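Local atomic coordinates of probable intron-encoded endonuclease 1 (Wickerhamomyces canadensis, PDB entry 6X1J), a protein that cleaves DNA at its recognition sequence and takes part in homing of the mitochondrial 21S rRNA gene intron. Residues 45-50 and 146-151; 163-168 and 199-204; 186-191 and 208-213. All blocks are in the same frame, centred on the assembly; numbering follows the deposited sequence.

Contact 1: 45-50 and 146-151; sequences LGDVYI and MDDGGK. With K (potassium ion), chain E; K (potassium ion), chain D; nucleotides of chain C; nucleotides of chain B.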
loop_
_atom_site.group_PDB
_atom_site.type_symbol
_atom_site.label_atom_id
_atom_site.label_comp_id
_atom_site.label_asym_id
_atom_site.label_seq_id
_atom_site.Cartn_x
_atom_site.Cartn_y
_atom_site.Cartn_z
ATOM N N LEU A 45 0.901 -3.133 3.699
ATOM C CA LEU A 45 1.283 -4.496 3.212
ATOM C C LEU A 45 2.129 -4.311 1.951
ATOM O O LEU A 45 3.146 -4.991 1.826
ATOM C CB LEU A 45 -0.004 -5.291 2.961
ATOM C CG LEU A 45 -0.712 -5.753 4.244
ATOM C CD1 LEU A 45 -2.130 -6.227 3.944
ATOM C CD2 LEU A 45 0.103 -6.869 4.947
ATOM N N GLY A 46 1.792 -3.294 1.143
ATOM C CA GLY A 46 2.491 -2.931 -0.102
ATOM C C GLY A 46 3.651 -1.954 0.056
ATOM O O GLY A 46 4.632 -2.282 0.746
ATOM N N ASP A 47 3.558 -0.800 -0.622
ATOM C CA ASP A 47 4.695 0.087 -0.980
ATOM C C ASP A 47 4.879 1.266 0.003
ATOM O O ASP A 47 5.896 2.002 -0.118
ATOM C CB ASP A 47 4.455 0.591 -2.400
ATOM C CG ASP A 47 4.666 -0.492 -3.454
ATOM O OD1 ASP A 47 5.465 -1.422 -3.208
ATOM O OD2 ASP A 47 3.972 -0.449 -4.459
ATOM N N VAL A 48 3.978 1.463 0.967
ATOM C CA VAL A 48 4.036 2.676 1.814
ATOM C C VAL A 48 4.908 2.432 3.061
ATOM O O VAL A 48 4.935 1.288 3.633
ATOM C CB VAL A 48 2.618 3.146 2.147
ATOM C CG1 VAL A 48 2.645 4.188 3.226
ATOM C CG2 VAL A 48 1.933 3.710 0.911
ATOM N N TYR A 49 5.667 3.461 3.409
ATOM C CA TYR A 49 6.442 3.635 4.664
ATOM C C TYR A 49 5.525 4.353 5.656
ATOM O O TYR A 49 5.126 5.519 5.375
ATOM C CB TYR A 49 7.724 4.404 4.355
ATOM C CG TYR A 49 8.678 4.629 5.487
ATOM C CD1 TYR A 49 8.526 4.039 6.729
ATOM C CD2 TYR A 49 9.791 5.423 5.284
ATOM C CE1 TYR A 49 9.464 4.226 7.742
ATOM C CE2 TYR A 49 10.725 5.630 6.287
ATOM C CZ TYR A 49 10.568 5.028 7.521
ATOM O OH TYR A 49 11.499 5.250 8.497
ATOM N N ILE A 50 5.070 3.624 6.679
ATOM C CA ILE A 50 4.328 4.245 7.815
ATOM C C ILE A 50 5.318 4.421 8.966
ATOM O O ILE A 50 5.774 3.390 9.590
ATOM C CB ILE A 50 3.017 3.527 8.168
ATOM C CG1 ILE A 50 2.283 4.264 9.297
ATOM C CG2 ILE A 50 3.230 2.046 8.450
ATOM C CD1 ILE A 50 0.799 3.957 9.338
ATOM N N MET A 146 -2.064 -3.750 -6.191
ATOM C CA MET A 146 -1.471 -2.736 -7.113
ATOM C C MET A 146 -0.038 -2.460 -6.655
ATOM O O MET A 146 0.866 -2.305 -7.492
ATOM C CB MET A 146 -2.311 -1.454 -7.159
ATOM C CG MET A 146 -3.714 -1.698 -7.727
ATOM S SD MET A 146 -4.735 -0.213 -8.042
ATOM C CE MET A 146 -5.559 0.042 -6.472
ATOM N N ASP A 147 0.199 -2.515 -5.358
ATOM C CA ASP A 147 1.538 -2.263 -4.768
ATOM C C ASP A 147 2.451 -3.449 -5.089
ATOM O O ASP A 147 3.411 -3.268 -5.901
ATOM C CB ASP A 147 1.401 -1.972 -3.281
ATOM C CG ASP A 147 0.855 -0.588 -2.958
ATOM O OD1 ASP A 147 0.505 0.152 -3.912
ATOM O OD2 ASP A 147 0.817 -0.238 -1.754
ATOM N N ASP A 148 2.121 -4.630 -4.556
ATOM C CA ASP A 148 3.056 -5.788 -4.427
ATOM C C ASP A 148 2.624 -6.974 -5.300
ATOM O O ASP A 148 3.243 -8.055 -5.211
ATOM C CB ASP A 148 3.179 -6.127 -2.938
ATOM C CG ASP A 148 4.308 -5.345 -2.301
ATOM O OD1 ASP A 148 4.609 -4.259 -2.808
ATOM O OD2 ASP A 148 4.898 -5.831 -1.323
ATOM N N GLY A 149 1.600 -6.773 -6.114
ATOM C CA GLY A 149 0.964 -7.809 -6.928
ATOM C C GLY A 149 1.821 -8.103 -8.149
ATOM O O GLY A 149 2.655 -7.279 -8.490
ATOM N N GLY A 150 1.637 -9.276 -8.735
ATOM C CA GLY A 150 2.454 -9.821 -9.836
ATOM C C GLY A 150 1.755 -10.982 -10.504
ATOM O O GLY A 150 0.837 -11.536 -9.907
ATOM N N LYS A 151 2.168 -11.300 -11.727
ATOM C CA LYS A 151 1.784 -12.530 -12.461
ATOM C C LYS A 151 2.769 -13.652 -12.107
ATOM O O LYS A 151 3.932 -13.368 -11.787
ATOM C CB LYS A 151 1.766 -12.228 -13.955
ATOM C CG LYS A 151 0.693 -11.231 -14.379
ATOM C CD LYS A 151 0.671 -11.052 -15.873
ATOM C CE LYS A 151 -0.348 -10.069 -16.414
ATOM N NZ LYS A 151 -0.433 -10.198 -17.885
HETATM K K K E . 6.125 -4.487 0.793
HETATM K K K D . 5.584 -2.433 -5.973
ATOM P P DC C 17 7.099 -5.209 -4.717
ATOM O OP1 DC C 17 7.202 -3.801 -4.268
ATOM O OP2 DC C 17 6.511 -6.206 -3.776
ATOM O "O5'" DC C 17 6.321 -5.197 -6.112
ATOM C "C5'" DC C 17 5.995 -6.355 -6.938
ATOM C "C4'" DC C 17 6.662 -6.219 -8.292
ATOM O "O4'" DC C 17 8.055 -6.642 -8.244
ATOM C "C3'" DC C 17 6.033 -6.933 -9.491
ATOM O "O3'" DC C 17 5.922 -5.964 -10.564
ATOM C "C2'" DC C 17 7.006 -8.067 -9.757
ATOM C "C1'" DC C 17 8.343 -7.511 -9.329
ATOM N N1 DC C 17 9.338 -8.519 -8.867
ATOM C C2 DC C 17 10.683 -8.430 -9.275
ATOM O O2 DC C 17 11.025 -7.522 -10.052
ATOM N N3 DC C 17 11.574 -9.337 -8.813
ATOM C C4 DC C 17 11.185 -10.274 -7.949
ATOM N N4 DC C 17 12.092 -11.163 -7.536
ATOM C C5 DC C 17 9.836 -10.371 -7.501
ATOM C C6 DC C 17 8.961 -9.467 -7.963
ATOM P P DA B 16 9.267 -0.519 5.288
ATOM O OP1 DA B 16 9.150 -1.814 5.991
ATOM O OP2 DA B 16 8.325 0.549 5.632
ATOM O "O5'" DA B 16 10.785 -0.038 5.407
ATOM C "C5'" DA B 16 11.041 1.200 6.095
ATOM C "C4'" DA B 16 12.512 1.547 6.137
ATOM O "O4'" DA B 16 12.899 2.155 4.885
ATOM C "C3'" DA B 16 12.799 2.581 7.220
ATOM O "O3'" DA B 16 13.389 1.864 8.306
ATOM C "C2'" DA B 16 13.739 3.576 6.567
ATOM C "C1'" DA B 16 13.798 3.213 5.093
ATOM N N9 DA B 16 13.490 4.260 4.119
ATOM C C8 DA B 16 12.302 4.604 3.518
ATOM N N7 DA B 16 12.413 5.577 2.643
ATOM C C5 DA B 16 13.763 5.906 2.687
ATOM C C6 DA B 16 14.535 6.846 1.982
ATOM N N6 DA B 16 14.043 7.678 1.056
ATOM N N1 DA B 16 15.857 6.891 2.246
ATOM C C2 DA B 16 16.363 6.048 3.150
ATOM N N3 DA B 16 15.750 5.110 3.854
ATOM C C4 DA B 16 14.437 5.091 3.576
HETATM O O HOH W 1 3.464 -7.440 0.609
HETATM O O HOH W 2 6.556 -2.706 -8.384
HETATM O O HOH W 3 8.772 -3.137 -6.502
HETATM O O HOH W 4 7.412 -3.159 2.991
HETATM O O HOH W 5 7.860 -6.040 -1.024
HETATM O O HOH W 6 6.608 -7.559 1.467
#
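Asp-47 and Asp-147 carry this contact, with Asp-148 beside them. The backbone N of Asp-47 gives a nearly straight hydrogen bond to Asp-147 OD2 (3.0 Å, 169°). The donor lies well above the carboxylate plane. The two carboxylates stack, their planes 26° apart. Each has a further partner: Trp-65 NE1 bonds Asp-47 OD2, and Tyr-70 OH bonds Asp-147 OD1. Gly-46 CA lies 3.5 Å from Asp-147 CB; a CB on the glycine would collide there. One potassium ion takes both carboxylate oxygens of Asp-47, Asp-147 O, and OP1 of DC17 of chain C. The other takes Gly-46 O at 2.7 Å and Asp-148 OD2 at 2.8 Å. Tyr-49 CG is anti to the backbone N (chi1 -177°), on the side of DA16 of chain B. The ring packs on its sugar and on base atom C8. An alanine here would probably leave both without their packing partner. Asp-47 OD1 and Asp-148 OD1, both acceptors, stand 3.0 Å apart. One ion binds Asp-47 and the other Asp-148 OD2, which would probably ease the repulsion. Asp-47 and Asp-148 carboxylates holding metal against DNA phosphates at the ends of helices 34-45 and 138-148 are characteristic of the LAGLIDADG active site.

Contact 2: 163-168 and 199-204; sequences LVLHTQ and PIIYIP. With nucleotides of chain C.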
loop_
_atom_site.group_PDB
_atom_site.type_symbol
_atom_site.label_atom_id
_atom_site.label_comp_id
_atom_site.label_asym_id
_atom_site.label_seq_id
_atom_site.Cartn_x
_atom_site.Cartn_y
_atom_site.Cartn_z
ATOM N N LEU A 163 -1.513 -15.608 -10.085
ATOM C CA LEU A 163 -1.017 -14.302 -9.593
ATOM C C LEU A 163 -0.176 -14.506 -8.334
ATOM O O LEU A 163 -0.189 -15.582 -7.769
ATOM C CB LEU A 163 -2.221 -13.414 -9.295
ATOM C CG LEU A 163 -3.116 -13.140 -10.500
ATOM C CD1 LEU A 163 -4.416 -12.475 -10.054
ATOM C CD2 LEU A 163 -2.368 -12.287 -11.526
ATOM N N VAL A 164 0.559 -13.469 -7.968
ATOM C CA VAL A 164 1.507 -13.462 -6.833
ATOM C C VAL A 164 1.239 -12.193 -6.012
ATOM O O VAL A 164 0.925 -11.128 -6.619
ATOM C CB VAL A 164 2.934 -13.536 -7.354
ATOM C CG1 VAL A 164 3.916 -13.601 -6.234
ATOM C CG2 VAL A 164 3.131 -14.733 -8.261
ATOM N N LEU A 165 1.333 -12.301 -4.689
ATOM C CA LEU A 165 1.632 -11.147 -3.811
ATOM C C LEU A 165 3.059 -11.318 -3.309
ATOM O O LEU A 165 3.389 -12.392 -2.713
ATOM C CB LEU A 165 0.605 -11.090 -2.679
ATOM C CG LEU A 165 -0.815 -10.770 -3.126
ATOM C CD1 LEU A 165 -1.838 -11.181 -2.087
ATOM C CD2 LEU A 165 -0.961 -9.268 -3.399
ATOM N N HIS A 166 3.883 -10.303 -3.537
ATOM C CA HIS A 166 5.326 -10.329 -3.187
ATOM C C HIS A 166 5.508 -9.914 -1.728
ATOM O O HIS A 166 5.786 -8.722 -1.454
ATOM C CB HIS A 166 6.105 -9.534 -4.232
ATOM C CG HIS A 166 6.119 -10.224 -5.562
ATOM N ND1 HIS A 166 6.956 -11.284 -5.816
ATOM C CD2 HIS A 166 5.375 -10.058 -6.673
ATOM C CE1 HIS A 166 6.757 -11.730 -7.042
ATOM N NE2 HIS A 166 5.781 -10.993 -7.589
ATOM N N THR A 167 5.436 -10.907 -0.830
ATOM C CA THR A 167 5.523 -10.763 0.650
ATOM C C THR A 167 6.934 -11.064 1.168
ATOM O O THR A 167 7.064 -11.413 2.366
ATOM C CB THR A 167 4.499 -11.682 1.317
ATOM O OG1 THR A 167 4.644 -13.018 0.805
ATOM C CG2 THR A 167 3.093 -11.175 1.107
ATOM N N GLN A 168 7.967 -10.906 0.337
ATOM C CA GLN A 168 9.345 -11.339 0.682
ATOM C C GLN A 168 9.762 -10.753 2.032
ATOM O O GLN A 168 10.432 -11.476 2.781
ATOM C CB GLN A 168 10.370 -11.003 -0.411
ATOM C CG GLN A 168 10.300 -11.942 -1.618
ATOM C CD GLN A 168 9.283 -11.488 -2.627
ATOM O OE1 GLN A 168 8.295 -10.856 -2.252
ATOM N NE2 GLN A 168 9.560 -11.745 -3.906
ATOM N N PRO A 199 9.383 -15.779 1.497
ATOM C CA PRO A 199 8.034 -16.250 1.197
ATOM C C PRO A 199 7.192 -15.338 0.293
ATOM O O PRO A 199 7.238 -14.144 0.524
ATOM C CB PRO A 199 7.362 -16.335 2.579
ATOM C CG PRO A 199 8.162 -15.403 3.461
ATOM C CD PRO A 199 9.566 -15.387 2.898
ATOM N N ILE A 200 6.365 -15.934 -0.588
ATOM C CA ILE A 200 5.374 -15.203 -1.438
ATOM C C ILE A 200 4.062 -15.974 -1.433
ATOM O O ILE A 200 4.062 -17.149 -1.024
ATOM C CB ILE A 200 5.882 -15.030 -2.875
ATOM C CG1 ILE A 200 6.091 -16.371 -3.585
ATOM C CG2 ILE A 200 7.145 -14.194 -2.883
ATOM C CD1 ILE A 200 6.513 -16.234 -5.028
ATOM N N ILE A 201 2.996 -15.340 -1.880
ATOM C CA ILE A 201 1.624 -15.911 -1.925
ATOM C C ILE A 201 1.286 -16.147 -3.383
ATOM O O ILE A 201 1.220 -15.154 -4.120
ATOM C CB ILE A 201 0.620 -14.968 -1.239
ATOM C CG1 ILE A 201 1.052 -14.658 0.198
ATOM C CG2 ILE A 201 -0.797 -15.535 -1.290
ATOM C CD1 ILE A 201 0.045 -13.827 0.999
ATOM N N TYR A 202 1.130 -17.412 -3.780
ATOM C CA TYR A 202 0.741 -17.855 -5.138
ATOM C C TYR A 202 -0.779 -17.956 -5.114
ATOM O O TYR A 202 -1.330 -18.628 -4.190
ATOM C CB TYR A 202 1.455 -19.182 -5.451
ATOM C CG TYR A 202 0.935 -19.990 -6.615
ATOM C CD1 TYR A 202 1.414 -19.789 -7.905
ATOM C CD2 TYR A 202 -0.002 -20.998 -6.430
ATOM C CE1 TYR A 202 0.951 -20.543 -8.976
ATOM C CE2 TYR A 202 -0.487 -21.753 -7.493
ATOM C CZ TYR A 202 0.000 -21.534 -8.772
ATOM O OH TYR A 202 -0.473 -22.257 -9.830
ATOM N N ILE A 203 -1.453 -17.292 -6.046
ATOM C CA ILE A 203 -2.925 -17.409 -6.246
ATOM C C ILE A 203 -3.150 -18.222 -7.509
ATOM O O ILE A 203 -2.941 -17.697 -8.594
ATOM C CB ILE A 203 -3.592 -16.037 -6.366
ATOM C CG1 ILE A 203 -3.256 -15.153 -5.159
ATOM C CG2 ILE A 203 -5.106 -16.190 -6.602
ATOM C CD1 ILE A 203 -3.627 -13.670 -5.339
ATOM N N PRO A 204 -3.640 -19.484 -7.402
ATOM C CA PRO A 204 -3.639 -20.408 -8.535
ATOM C C PRO A 204 -4.627 -19.895 -9.586
ATOM O O PRO A 204 -5.481 -19.099 -9.232
ATOM C CB PRO A 204 -4.149 -21.714 -7.919
ATOM C CG PRO A 204 -5.124 -21.197 -6.853
ATOM C CD PRO A 204 -4.352 -20.053 -6.232
ATOM P P DC C 17 7.099 -5.209 -4.717
ATOM O OP1 DC C 17 7.202 -3.801 -4.268
ATOM O OP2 DC C 17 6.511 -6.206 -3.776
ATOM O "O5'" DC C 17 6.321 -5.197 -6.112
ATOM C "C5'" DC C 17 5.995 -6.355 -6.938
ATOM C "C4'" DC C 17 6.662 -6.219 -8.292
ATOM O "O4'" DC C 17 8.055 -6.642 -8.244
ATOM C "C3'" DC C 17 6.033 -6.933 -9.491
ATOM O "O3'" DC C 17 5.922 -5.964 -10.564
ATOM C "C2'" DC C 17 7.006 -8.067 -9.757
ATOM C "C1'" DC C 17 8.343 -7.511 -9.329
ATOM N N1 DC C 17 9.338 -8.519 -8.867
ATOM C C2 DC C 17 10.683 -8.430 -9.275
ATOM O O2 DC C 17 11.025 -7.522 -10.052
ATOM N N3 DC C 17 11.574 -9.337 -8.813
ATOM C C4 DC C 17 11.185 -10.274 -7.949
ATOM N N4 DC C 17 12.092 -11.163 -7.536
ATOM C C5 DC C 17 9.836 -10.371 -7.501
ATOM C C6 DC C 17 8.961 -9.467 -7.963
ATOM P P DT C 16 10.885 -7.052 -0.123
ATOM O OP1 DT C 16 11.782 -6.012 -0.587
ATOM O OP2 DT C 16 9.864 -6.681 0.882
ATOM O "O5'" DT C 16 9.909 -7.685 -1.199
ATOM C "C5'" DT C 16 10.267 -7.879 -2.565
ATOM C "C4'" DT C 16 10.012 -6.636 -3.387
ATOM O "O4'" DT C 16 11.253 -6.311 -4.044
ATOM C "C3'" DT C 16 9.045 -6.875 -4.528
ATOM O "O3'" DT C 16 8.554 -5.660 -5.057
ATOM C "C2'" DT C 16 9.938 -7.490 -5.581
ATOM C "C1'" DT C 16 11.209 -6.708 -5.412
ATOM N N1 DT C 16 12.455 -7.409 -5.670
ATOM C C2 DT C 16 13.372 -6.778 -6.471
ATOM O O2 DT C 16 13.120 -5.762 -7.102
ATOM N N3 DT C 16 14.594 -7.397 -6.536
ATOM C C4 DT C 16 14.981 -8.549 -5.878
ATOM O O4 DT C 16 16.117 -8.985 -6.031
ATOM C C5 DT C 16 13.985 -9.121 -5.002
ATOM C C7 DT C 16 14.322 -10.355 -4.226
ATOM C C6 DT C 16 12.798 -8.512 -4.918
ATOM P P DA C 15 17.629 -8.062 1.012
ATOM O OP1 DA C 15 17.906 -7.548 2.352
ATOM O OP2 DA C 15 18.320 -9.254 0.488
ATOM O "O5'" DA C 15 16.056 -8.292 0.995
ATOM C "C5'" DA C 15 15.202 -7.263 1.544
ATOM C "C4'" DA C 15 13.937 -7.102 0.731
ATOM O "O4'" DA C 15 14.261 -6.528 -0.554
ATOM C "C3'" DA C 15 13.189 -8.393 0.425
ATOM O "O3'" DA C 15 11.743 -8.306 0.457
ATOM C "C2'" DA C 15 13.738 -8.793 -0.938
ATOM C "C1'" DA C 15 14.025 -7.467 -1.610
ATOM N N9 DA C 15 15.212 -7.418 -2.443
ATOM C C8 DA C 15 16.394 -8.120 -2.367
ATOM N N7 DA C 15 17.325 -7.668 -3.169
ATOM C C5 DA C 15 16.741 -6.556 -3.762
ATOM C C6 DA C 15 17.231 -5.599 -4.669
ATOM N N6 DA C 15 18.453 -5.637 -5.191
ATOM N N1 DA C 15 16.401 -4.596 -5.037
ATOM C C2 DA C 15 15.167 -4.558 -4.513
ATOM N N3 DA C 15 14.591 -5.400 -3.653
ATOM C C4 DA C 15 15.445 -6.383 -3.311
#
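Leu-163 and Leu-165 pair with Ile-203 and Ile-201 as hydrogen-bonded pairs of two antiparallel strands. Val-164 and Tyr-202 form the non-hydrogen-bonded pair between them. Four backbone bonds join the strands; the one from Ile-203 N to Leu-163 O is 2.7 Å. The tight part lies on the face of Leu-165 and Ile-201, whose CB atoms are 4.1 Å apart. Trp-144 of helix 138-148 packs on both, and Ile-201 also meets Val-175 and Ile-179 of helix 172-186. Beyond the strand pair, Thr-167 OG1 donates to Pro-199 O at 2.8 Å. Its chi1 of 52° sets OG1 between the backbone N and the carbonyl carbon. The bond reaches the carbonyl from above its plane.

The face of Val-164 and Tyr-202 is looser. Tyr-202 is partly exposed and touches little of 163-168; Trp-152 and Lys-193 hold its ring, and its OH bonds Ser-162. Toward the DNA the packing closes again. The His-166 ring has C6 of DC17 of chain C over one face and Val-164 CG1 over the other, both toward the rim. The bend of Gln-168 at chi2 (86°) places CD at the ring edge; from there NE2 donates to His-166 ND1 (3.3 Å). NE2 also bonds Asn-195. Ile-200 CG2 lies 3.5 Å from Gln-168 CD. Helices behind an antiparallel sheet and DNA before it are the hallmark of the LAGLIDADG endonuclease fold.

Contact 3: 186-191 and 208-213; sequences FNLNCS and YELFYN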
loop_
_atom_site.group_PDB
_atom_site.type_symbol
_atom_site.label_atom_id
_atom_site.label_comp_id
_atom_site.label_asym_id
_atom_site.label_seq_id
_atom_site.Cartn_x
_atom_site.Cartn_y
_atom_site.Cartn_z
ATOM N N PHE A 186 -12.041 -15.028 2.145
ATOM C CA PHE A 186 -12.424 -14.737 0.741
ATOM C C PHE A 186 -12.623 -16.032 -0.065
ATOM O O PHE A 186 -12.911 -15.952 -1.264
ATOM C CB PHE A 186 -11.383 -13.799 0.136
ATOM C CG PHE A 186 -11.229 -12.514 0.900
ATOM C CD1 PHE A 186 -12.231 -11.560 0.888
ATOM C CD2 PHE A 186 -10.083 -12.256 1.629
ATOM C CE1 PHE A 186 -12.104 -10.388 1.624
ATOM C CE2 PHE A 186 -9.956 -11.087 2.357
ATOM C CZ PHE A 186 -10.967 -10.152 2.352
ATOM N N ASN A 187 -12.533 -17.179 0.602
ATOM C CA ASN A 187 -12.567 -18.530 0.007
ATOM C C ASN A 187 -11.629 -18.589 -1.201
ATOM O O ASN A 187 -12.050 -18.973 -2.271
ATOM C CB ASN A 187 -13.991 -18.990 -0.318
ATOM C CG ASN A 187 -14.079 -20.505 -0.262
ATOM O OD1 ASN A 187 -13.190 -21.162 0.303
ATOM N ND2 ASN A 187 -15.109 -21.067 -0.880
ATOM N N LEU A 188 -10.370 -18.264 -0.986
ATOM C CA LEU A 188 -9.299 -18.467 -1.985
ATOM C C LEU A 188 -8.629 -19.814 -1.684
ATOM O O LEU A 188 -8.875 -20.351 -0.604
ATOM C CB LEU A 188 -8.304 -17.314 -1.847
ATOM C CG LEU A 188 -8.824 -15.956 -2.321
ATOM C CD1 LEU A 188 -7.856 -14.870 -1.871
ATOM C CD2 LEU A 188 -9.000 -15.961 -3.834
ATOM N N ASN A 189 -7.728 -20.235 -2.562
ATOM C CA ASN A 189 -6.846 -21.417 -2.416
ATOM C C ASN A 189 -5.401 -20.985 -2.598
ATOM O O ASN A 189 -4.643 -21.739 -3.241
ATOM C CB ASN A 189 -7.200 -22.503 -3.419
ATOM C CG ASN A 189 -8.615 -22.987 -3.220
ATOM O OD1 ASN A 189 -8.832 -23.872 -2.389
ATOM N ND2 ASN A 189 -9.562 -22.376 -3.927
ATOM N N CYS A 190 -5.037 -19.847 -2.029
ATOM C CA CYS A 190 -3.621 -19.403 -1.956
ATOM C C CYS A 190 -2.773 -20.511 -1.353
ATOM O O CYS A 190 -3.260 -21.171 -0.452
ATOM C CB CYS A 190 -3.420 -18.224 -1.010
ATOM S SG CYS A 190 -4.422 -16.832 -1.533
ATOM N N SER A 191 -1.514 -20.587 -1.735
ATOM C CA SER A 191 -0.520 -21.485 -1.106
ATOM C C SER A 191 0.795 -20.729 -1.118
ATOM O O SER A 191 0.873 -19.723 -1.861
ATOM C CB SER A 191 -0.431 -22.780 -1.837
ATOM O OG SER A 191 0.026 -22.568 -3.174
ATOM N N TYR A 208 -8.595 -17.322 -10.289
ATOM C CA TYR A 208 -8.504 -16.048 -11.069
ATOM C C TYR A 208 -9.845 -15.317 -11.148
ATOM O O TYR A 208 -9.833 -14.133 -10.867
ATOM C CB TYR A 208 -8.019 -16.220 -12.509
ATOM C CG TYR A 208 -7.937 -14.897 -13.225
ATOM C CD1 TYR A 208 -6.879 -14.034 -12.994
ATOM C CD2 TYR A 208 -8.934 -14.480 -14.085
ATOM C CE1 TYR A 208 -6.793 -12.810 -13.637
ATOM C CE2 TYR A 208 -8.869 -13.251 -14.728
ATOM C CZ TYR A 208 -7.785 -12.413 -14.513
ATOM O OH TYR A 208 -7.699 -11.187 -15.125
ATOM N N GLU A 209 -10.949 -15.979 -11.532
ATOM C CA GLU A 209 -12.266 -15.311 -11.711
ATOM C C GLU A 209 -12.700 -14.712 -10.365
ATOM O O GLU A 209 -13.098 -13.541 -10.365
ATOM C CB GLU A 209 -13.321 -16.228 -12.338
ATOM C CG GLU A 209 -13.245 -16.331 -13.870
ATOM C CD GLU A 209 -13.091 -15.042 -14.686
ATOM O OE1 GLU A 209 -13.993 -14.167 -14.635
ATOM O OE2 GLU A 209 -12.063 -14.911 -15.394
ATOM N N LEU A 210 -12.473 -15.421 -9.256
ATOM C CA LEU A 210 -12.868 -14.990 -7.891
ATOM C C LEU A 210 -12.077 -13.729 -7.545
ATOM O O LEU A 210 -12.710 -12.720 -7.188
ATOM C CB LEU A 210 -12.600 -16.113 -6.877
ATOM C CG LEU A 210 -12.721 -15.734 -5.391
ATOM C CD1 LEU A 210 -14.097 -15.162 -5.094
ATOM C CD2 LEU A 210 -12.466 -16.939 -4.498
ATOM N N PHE A 211 -10.749 -13.792 -7.669
ATOM C CA PHE A 211 -9.838 -12.702 -7.244
ATOM C C PHE A 211 -10.181 -11.452 -8.048
ATOM O O PHE A 211 -10.531 -10.404 -7.491
ATOM C CB PHE A 211 -8.389 -13.099 -7.441
ATOM C CG PHE A 211 -7.412 -12.146 -6.815
ATOM C CD1 PHE A 211 -7.155 -12.190 -5.454
ATOM C CD2 PHE A 211 -6.753 -11.210 -7.579
ATOM C CE1 PHE A 211 -6.220 -11.343 -4.876
ATOM C CE2 PHE A 211 -5.841 -10.337 -6.997
ATOM C CZ PHE A 211 -5.552 -10.426 -5.654
ATOM N N TYR A 212 -10.267 -11.618 -9.358
ATOM C CA TYR A 212 -10.650 -10.519 -10.271
ATOM C C TYR A 212 -11.925 -9.866 -9.740
ATOM O O TYR A 212 -11.932 -8.660 -9.620
ATOM C CB TYR A 212 -10.825 -11.041 -11.696
ATOM C CG TYR A 212 -11.171 -10.018 -12.755
ATOM C CD1 TYR A 212 -10.176 -9.351 -13.457
ATOM C CD2 TYR A 212 -12.489 -9.773 -13.105
ATOM C CE1 TYR A 212 -10.488 -8.452 -14.468
ATOM C CE2 TYR A 212 -12.822 -8.855 -14.086
ATOM C CZ TYR A 212 -11.818 -8.182 -14.762
ATOM O OH TYR A 212 -12.145 -7.292 -15.743
ATOM N N ASN A 213 -12.975 -10.637 -9.493
ATOM C CA ASN A 213 -14.319 -10.091 -9.178
ATOM C C ASN A 213 -14.308 -9.409 -7.807
ATOM O O ASN A 213 -15.223 -8.568 -7.590
ATOM C CB ASN A 213 -15.432 -11.142 -9.255
ATOM C CG ASN A 213 -15.817 -11.456 -10.684
ATOM O OD1 ASN A 213 -15.955 -10.547 -11.484
ATOM N ND2 ASN A 213 -15.948 -12.729 -11.027
#
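The Phe-211 ring meets Leu-188 at its edge, where CD2 of the leucine lies near the ring plane, 4.5 Å from Phe-211 CD1. Phe-145 packs against Phe-211 in an edge-to-face arrangement. At the start of the helix, one face of the Tyr-208 ring has CB of Tyr-212 over it, toward the rim, and Glu-209 OE2 sits at its edge. The Tyr-208 hydroxyl bonds Leu-227 O.

Leu-210 is the main bridge across the contact. Its CG is anti to the backbone N (chi1 169°), which carries CG toward the turn, 4.0 Å from Leu-188 CD2. Its CD2 methyl lies 3.7 Å from Leu-188 CD2, and the two side chains approach at a slant. The same methyl is pressed on two backbone carbonyls, at 3.0 Å from Asn-187 O and 3.4 Å from Phe-186 O. The first is tight for a carbon and an oxygen. The contact is made by packing, and the two segments share no hydrogen bond. Asp-207, just before the helix, accepts from Asn-189 N.

Asn-187 has a positive phi of 47° and turns the chain out of helix 172-186. The contact thus packs helix 208-215 against the turn that leads to strand 191-195. It is peripheral packing in the LAGLIDADG fold, its nearest atom about 10 Å from the DNA.

From the N terminus, helix 34-45 ends at contact 1. The chain then runs 95 residues before 146-151 returns to close that loop at the metal sites. This joins the parts carrying strands 49-51 and 149-151, which belong to two different four-stranded sheets. Contact 1 is complete before contact 2 opens. Strand 149-151 neighbours strand 163-165: Val-164 N probably bonds Gly-150 O (2.8 Å). Contact 2 pairs the central strands of that sheet and closes a loop of 30 residues that holds helix 172-186. Contact 3 ties the turn after that helix to helix 208-215, across 16 residues that include most of the last two strands. Contacts 2 and 3 cross, and meet where Phe-211 packs on Leu-163 and Ile-203.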